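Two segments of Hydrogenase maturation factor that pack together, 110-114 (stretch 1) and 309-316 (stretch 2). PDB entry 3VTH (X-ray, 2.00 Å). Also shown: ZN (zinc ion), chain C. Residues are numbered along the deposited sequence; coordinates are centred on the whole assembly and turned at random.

Stretch 1 110-114: DMGVC
Stretch 2 (309-316) PYAPIHYL

This is a small, mostly apolar contact in which V113 of an extended loop packs against the start of a helix, while the carbonyl of Y310 ties the two backbones together. Touching residues are at least 197 positions apart in one chain, and the stretches bury 197 Å² between them, both sides summed.

Stretch 1 has no regular helix or strand. Its phi/psi values are extended: D110 -63/140, M111 -127/140, G112 -61/156, V113 -55/130 and C114 -77/165. In stretch 2, P309 (-56/142) leads into Y310 (-129/-12) and A311 (-128/158). A311 is the N-cap of the helix that begins at P312 and runs on past L316. Within this turn H314 N bonds to A311 O at 3.0 Å, and L316 N to P312 O at 3.1 Å. Proline suits the first helical turn because it has no amide hydrogen to leave unpaired there.

The register sets G112 CA 4.4 Å from Y310 CA, and V113 CA 6.0 Å from A311 CA. Y310 O is the polar centre. V113 N donates a weak hydrogen bond to Y310 O, 3.5 Å long with an angle of 140° at the hydrogen. G112 CA makes a CA-H...O contact with Y310 O at 3.3 Å, angle 155°. G112 has no side chain, and its backbone comes close to the carbonyl. One water donates to M111 O at 2.8 Å and to Y310 O at 2.7 Å. It bridges two carbonyls that cannot bond each other.

V113 is buried and has the largest covered area, 81 Å². Its CA-to-CB bond points toward stretch 2, with chi1 t (-173°). V113 CG2 lies 3.6 Å from P312 CD and 3.9 Å from Y315 CE2. V113 CG2 also lies 3.7 Å from A311 C. A compact branched side chain fits this apolar site. P312 has a C-gamma exo pucker. The CA-to-CB bond of Y315 points toward stretch 1, with chi1 m (-68°) and chi2 -85°, and its ring meets the valine methyl obliquely.

Y310 has chi1 p (62°) and chi2 -93°; its CA-to-CB bond points sideways and the end of the side chain leads away. Its carbonyl makes the polar contacts. The CA-to-CB bond of A311 points away. The CA-to-CB bond of M111 also points away, with chi angles m, m, t.

The CA-to-CB bond of C114 points away from stretch 2, with chi1 p (73°). C114 SG binds the zinc ion (ZN) at 2.3 Å, with three further ligand atoms from elsewhere in the structure. C114 is also the N-cap of a following helix.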

ATOM      1  N   ASP A 110      -7.223  10.072   3.349  1.00 22.74           N
ATOM      2  CA  ASP A 110      -6.694  11.418   3.119  1.00 23.13           C
ATOM      3  C   ASP A 110      -6.560  11.708   1.634  1.00 24.10           C
ATOM      4  O   ASP A 110      -6.120  10.845   0.863  1.00 24.57           O
ATOM      5  CB  ASP A 110      -5.323  11.529   3.786  1.00 23.43           C
ATOM      6  CG  ASP A 110      -5.376  11.142   5.239  1.00 24.01           C
ATOM      7  OD1 ASP A 110      -5.912  11.945   6.034  1.00 22.61           O
ATOM      8  OD2 ASP A 110      -4.945  10.011   5.573  1.00 24.94           O
ATOM      9  N   MET A 111      -6.905  12.930   1.238  1.00 23.88           N
ATOM     10  CA  MET A 111      -6.971  13.279  -0.179  1.00 24.25           C
ATOM     11  C   MET A 111      -6.150  14.520  -0.541  1.00 24.47           C
ATOM     12  O   MET A 111      -6.132  15.485   0.221  1.00 24.96           O
ATOM     13  CB  MET A 111      -8.445  13.461  -0.611  1.00 23.73           C
ATOM     14  CG  MET A 111      -9.242  12.143  -0.666  1.00 24.03           C
ATOM     15  SD  MET A 111      -8.665  11.019  -1.965  1.00 26.79           S
ATOM     16  CE  MET A 111      -9.290   9.431  -1.384  1.00 26.97           C
ATOM     17  N   GLY A 112      -5.486  14.471  -1.702  1.00 24.30           N
ATOM     18  CA  GLY A 112      -4.772  15.608  -2.281  1.00 24.92           C
ATOM     19  C   GLY A 112      -5.673  16.802  -2.597  1.00 25.52           C
ATOM     20  O   GLY A 112      -6.884  16.648  -2.764  1.00 25.46           O
ATOM     21  N   VAL A 113      -5.071  17.987  -2.647  1.00 26.10           N
ATOM     22  CA  VAL A 113      -5.763  19.254  -2.907  1.00 26.98           C
ATOM     23  C   VAL A 113      -6.564  19.173  -4.214  1.00 27.82           C
ATOM     24  O   VAL A 113      -6.034  18.745  -5.244  1.00 27.85           O
ATOM     25  CB  VAL A 113      -4.758  20.422  -3.004  1.00 27.70           C
ATOM     26  CG1 VAL A 113      -5.481  21.775  -3.111  1.00 28.55           C
ATOM     27  CG2 VAL A 113      -3.794  20.420  -1.804  1.00 27.91           C
ATOM     28  N   CYS A 114      -7.840  19.558  -4.156  1.00 28.02           N
ATOM     29  CA  CYS A 114      -8.692  19.599  -5.352  1.00 29.03           C
ATOM     30  C   CYS A 114      -8.378  20.817  -6.215  1.00 30.47           C
ATOM     31  O   CYS A 114      -7.716  21.759  -5.770  1.00 30.19           O
ATOM     32  CB  CYS A 114     -10.191  19.579  -4.970  1.00 29.01           C
ATOM     33  SG  CYS A 114     -10.824  21.122  -4.263  1.00 29.49           S
ATOM     34  N   PRO A 309       2.817  16.992  -5.728  1.00 26.90           N
ATOM     35  CA  PRO A 309       2.384  17.667  -4.500  1.00 26.76           C
ATOM     36  C   PRO A 309       1.025  17.133  -4.028  1.00 27.01           C
ATOM     37  O   PRO A 309       0.158  16.830  -4.876  1.00 27.24           O
ATOM     38  CB  PRO A 309       2.228  19.123  -4.947  1.00 27.57           C
ATOM     39  CG  PRO A 309       3.206  19.291  -6.051  1.00 29.06           C
ATOM     40  CD  PRO A 309       3.146  17.958  -6.796  1.00 28.49           C
ATOM     41  N   TYR A 310       0.838  17.003  -2.712  1.00 26.05           N
ATOM     42  CA  TYR A 310      -0.437  16.506  -2.183  1.00 26.33           C
ATOM     43  C   TYR A 310      -1.070  17.373  -1.097  1.00 26.59           C
ATOM     44  O   TYR A 310      -2.246  17.183  -0.750  1.00 27.26           O
ATOM     45  CB  TYR A 310      -0.346  15.031  -1.734  1.00 25.26           C
ATOM     46  CG  TYR A 310       0.625  14.720  -0.617  1.00 24.98           C
ATOM     47  CD1 TYR A 310       1.941  14.317  -0.907  1.00 25.23           C
ATOM     48  CD2 TYR A 310       0.236  14.811   0.732  1.00 24.94           C
ATOM     49  CE1 TYR A 310       2.846  14.022   0.113  1.00 26.73           C
ATOM     50  CE2 TYR A 310       1.140  14.518   1.773  1.00 24.92           C
ATOM     51  CZ  TYR A 310       2.437  14.113   1.448  1.00 26.13           C
ATOM     52  OH  TYR A 310       3.350  13.822   2.439  1.00 27.98           O
ATOM     53  N   ALA A 311      -0.308  18.327  -0.572  1.00 26.18           N
ATOM     54  CA  ALA A 311      -0.828  19.245   0.431  1.00 26.52           C
ATOM     55  C   ALA A 311      -0.524  20.669  -0.033  1.00 26.60           C
ATOM     56  O   ALA A 311       0.388  20.868  -0.845  1.00 27.29           O
ATOM     57  CB  ALA A 311      -0.208  18.965   1.788  1.00 25.70           C
ATOM     58  N   PRO A 312      -1.281  21.667   0.462  1.00 26.85           N
ATOM     59  CA  PRO A 312      -0.990  23.037   0.019  1.00 27.57           C
ATOM     60  C   PRO A 312       0.449  23.502   0.253  1.00 27.93           C
ATOM     61  O   PRO A 312       0.972  24.264  -0.568  1.00 28.31           O
ATOM     62  CB  PRO A 312      -1.974  23.886   0.831  1.00 28.23           C
ATOM     63  CG  PRO A 312      -3.127  22.943   1.064  1.00 27.49           C
ATOM     64  CD  PRO A 312      -2.474  21.624   1.337  1.00 26.16           C
ATOM     65  N   ILE A 313       1.080  23.072   1.351  1.00 27.03           N
ATOM     66  CA  ILE A 313       2.476  23.449   1.604  1.00 28.15           C
ATOM     67  C   ILE A 313       3.434  23.052   0.466  1.00 28.05           C
ATOM     68  O   ILE A 313       4.446  23.722   0.250  1.00 29.07           O
ATOM     69  CB  ILE A 313       3.023  22.917   2.955  1.00 27.83           C
ATOM     70  CG1 ILE A 313       2.838  21.395   3.073  1.00 29.32           C
ATOM     71  CG2 ILE A 313       2.351  23.666   4.133  1.00 28.47           C
ATOM     72  CD1 ILE A 313       3.793  20.726   4.083  1.00 30.87           C
ATOM     73  N   HIS A 314       3.131  21.953  -0.234  1.00 27.35           N
ATOM     74  CA  HIS A 314       4.008  21.487  -1.324  1.00 27.15           C
ATOM     75  C   HIS A 314       3.912  22.417  -2.515  1.00 27.77           C
ATOM     76  O   HIS A 314       4.932  22.753  -3.123  1.00 28.55           O
ATOM     77  CB  HIS A 314       3.667  20.064  -1.789  1.00 26.35           C
ATOM     78  CG  HIS A 314       3.608  19.056  -0.689  1.00 26.27           C
ATOM     79  ND1 HIS A 314       4.609  18.908   0.247  1.00 28.02           N
ATOM     80  CD2 HIS A 314       2.679  18.119  -0.396  1.00 23.86           C
ATOM     81  CE1 HIS A 314       4.286  17.943   1.087  1.00 24.62           C
ATOM     82  NE2 HIS A 314       3.121  17.447   0.718  1.00 26.48           N
ATOM     83  N   TYR A 315       2.690  22.824  -2.857  1.00 27.62           N
ATOM     84  CA  TYR A 315       2.498  23.780  -3.949  1.00 29.04           C
ATOM     85  C   TYR A 315       3.169  25.106  -3.650  1.00 30.18           C
ATOM     86  O   TYR A 315       3.747  25.737  -4.545  1.00 31.67           O
ATOM     87  CB  TYR A 315       1.012  24.007  -4.233  1.00 29.02           C
ATOM     88  CG  TYR A 315       0.307  22.807  -4.820  1.00 28.69           C
ATOM     89  CD1 TYR A 315       0.323  22.569  -6.191  1.00 29.91           C
ATOM     90  CD2 TYR A 315      -0.399  21.918  -3.999  1.00 27.92           C
ATOM     91  CE1 TYR A 315      -0.349  21.450  -6.742  1.00 30.24           C
ATOM     92  CE2 TYR A 315      -1.060  20.816  -4.531  1.00 29.29           C
ATOM     93  CZ  TYR A 315      -1.037  20.600  -5.902  1.00 29.75           C
ATOM     94  OH  TYR A 315      -1.701  19.519  -6.408  1.00 31.40           O
ATOM     95  N   LEU A 316       3.077  25.542  -2.394  1.00 29.91           N
ATOM     96  CA  LEU A 316       3.748  26.766  -1.961  1.00 31.00           C
ATOM     97  C   LEU A 316       5.276  26.638  -2.069  1.00 31.71           C
ATOM     98  O   LEU A 316       5.959  27.526  -2.590  1.00 32.50           O
ATOM     99  CB  LEU A 316       3.328  27.130  -0.537  1.00 30.99           C
ATOM    100  CG  LEU A 316       1.862  27.566  -0.344  1.00 30.98           C
ATOM    101  CD1 LEU A 316       1.529  27.725   1.140  1.00 31.10           C
ATOM    102  CD2 LEU A 316       1.539  28.831  -1.114  1.00 30.87           C
TER
HETATM  103 ZN    ZN C 801     -10.674  21.345  -1.979  1.00 27.74          ZN
HETATM  104  O   HOH W   1      -3.873  16.637   1.302  1.00 38.20           O